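Local coordinates for PCF11 protein (PDB 1SZ9) that binds the carboxy-terminal domain of RNA polymerase II through its CTD-interacting domain and takes part in 3'-end processing of mRNA, at residues K72-G75 and S76-I80. Sequence-based numbering, arbitrary orientation.
Sequences KNVG and SPYTI
Val-74 and Gly-75 meet Tyr-78 and Thr-79 in a local turn contact, at the surface connection between helix 57-73 and the short helix 78-83. The turn is spanned by a backbone hydrogen bond in which Thr-79 N donates to Gly-75 O over 3.3 Å, with an N-H...O angle of 154°. Gly-75 is the first residue to leave helical geometry, and its backbone angles, with a positive phi of 85°, would jam a CB against the preceding carbonyl oxygen. A cis peptide bond before Pro-77 completes the bend. The turn thus links two helices of the helical CID domain, consistent with an arm-repeat architecture. Val-74 CG1, anti to its own N (chi1 -172°), reaches the edge of the Tyr-78 ring, 3.7 Å from Tyr-78 CE2. Gly-75 O also lies at the ring's edge, near its plane. The buried Tyr-78 side chain touches Phe-44 and Val-45 of helix 41-54, and its hydroxyl is hydrogen-bonded to Ala-34 O. With an alanine in place of Tyr-78, Val-74 CG1 is likely to lose its aromatic neighbour and Ala-34 O its hydroxyl partner. Beyond the ring, Thr-79 CG2 packs 3.8 Å from Gly-75 CA.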
loop_
_atom_site.group_PDB
_atom_site.type_symbol
_atom_site.label_atom_id
_atom_site.label_comp_id
_atom_site.label_asym_id
_atom_site.label_seq_id
_atom_site.Cartn_x
_atom_site.Cartn_y
_atom_site.Cartn_z
ATOM N N LYS A 72 -2.076 -8.449 -0.266
ATOM C CA LYS A 72 -1.660 -9.789 0.146
ATOM C C LYS A 72 -2.802 -10.726 0.559
ATOM O O LYS A 72 -2.723 -11.931 0.347
ATOM C CB LYS A 72 -0.685 -9.697 1.313
ATOM C CG LYS A 72 0.750 -9.432 0.899
ATOM C CD LYS A 72 1.646 -9.347 2.113
ATOM C CE LYS A 72 3.110 -9.166 1.723
ATOM N NZ LYS A 72 3.907 -8.893 2.946
ATOM N N ASN A 73 -3.858 -10.180 1.148
ATOM C CA ASN A 73 -4.950 -11.017 1.627
ATOM C C ASN A 73 -6.173 -11.084 0.741
ATOM O O ASN A 73 -6.904 -12.072 0.777
ATOM C CB ASN A 73 -5.349 -10.581 3.037
ATOM C CG ASN A 73 -4.185 -10.667 4.004
ATOM O OD1 ASN A 73 -3.571 -11.722 4.144
ATOM N ND2 ASN A 73 -3.868 -9.559 4.663
ATOM N N VAL A 74 -6.411 -10.029 -0.027
ATOM C CA VAL A 74 -7.547 -10.012 -0.928
ATOM C C VAL A 74 -7.031 -10.357 -2.320
ATOM O O VAL A 74 -7.579 -11.234 -2.986
ATOM C CB VAL A 74 -8.245 -8.634 -0.963
ATOM C CG1 VAL A 74 -9.547 -8.726 -1.778
ATOM C CG2 VAL A 74 -8.560 -8.169 0.456
ATOM N N GLY A 75 -5.962 -9.679 -2.739
ATOM C CA GLY A 75 -5.383 -9.909 -4.053
ATOM C C GLY A 75 -6.106 -9.093 -5.105
ATOM O O GLY A 75 -6.367 -7.908 -4.902
ATOM N N SER A 76 -6.445 -9.722 -6.227
ATOM C CA SER A 76 -7.146 -9.033 -7.297
ATOM C C SER A 76 -8.500 -8.511 -6.811
ATOM O O SER A 76 -9.128 -9.105 -5.949
ATOM C CB SER A 76 -7.353 -9.973 -8.494
ATOM O OG SER A 76 -7.902 -9.248 -9.598
ATOM N N PRO A 77 -8.958 -7.377 -7.352
ATOM C CA PRO A 77 -8.324 -6.536 -8.380
ATOM C C PRO A 77 -7.368 -5.475 -7.802
ATOM O O PRO A 77 -6.792 -4.650 -8.538
ATOM C CB PRO A 77 -9.522 -5.897 -9.054
ATOM C CG PRO A 77 -10.396 -5.608 -7.885
ATOM C CD PRO A 77 -10.315 -6.892 -7.052
ATOM N N TYR A 78 -7.201 -5.497 -6.486
ATOM C CA TYR A 78 -6.333 -4.525 -5.829
ATOM C C TYR A 78 -4.863 -4.617 -6.260
ATOM O O TYR A 78 -4.225 -3.595 -6.482
ATOM C CB TYR A 78 -6.486 -4.663 -4.314
ATOM C CG TYR A 78 -7.907 -4.428 -3.865
ATOM C CD1 TYR A 78 -8.455 -3.141 -3.832
ATOM C CD2 TYR A 78 -8.727 -5.506 -3.516
ATOM C CE1 TYR A 78 -9.793 -2.938 -3.462
ATOM C CE2 TYR A 78 -10.058 -5.316 -3.153
ATOM C CZ TYR A 78 -10.583 -4.037 -3.127
ATOM O OH TYR A 78 -11.900 -3.885 -2.761
ATOM N N THR A 79 -4.335 -5.834 -6.394
ATOM C CA THR A 79 -2.957 -6.025 -6.828
ATOM C C THR A 79 -2.760 -5.366 -8.198
ATOM O O THR A 79 -1.699 -4.805 -8.492
ATOM C CB THR A 79 -2.605 -7.529 -6.969
ATOM O OG1 THR A 79 -3.663 -8.190 -7.673
ATOM C CG2 THR A 79 -2.387 -8.190 -5.600
ATOM N N ILE A 80 -3.791 -5.445 -9.038
ATOM C CA ILE A 80 -3.745 -4.861 -10.373
ATOM C C ILE A 80 -3.870 -3.348 -10.296
ATOM O O ILE A 80 -3.047 -2.622 -10.851
ATOM C CB ILE A 80 -4.886 -5.427 -11.268
ATOM C CG1 ILE A 80 -4.671 -6.931 -11.485
ATOM C CG2 ILE A 80 -4.928 -4.702 -12.607
ATOM C CD1 ILE A 80 -5.848 -7.631 -12.136
#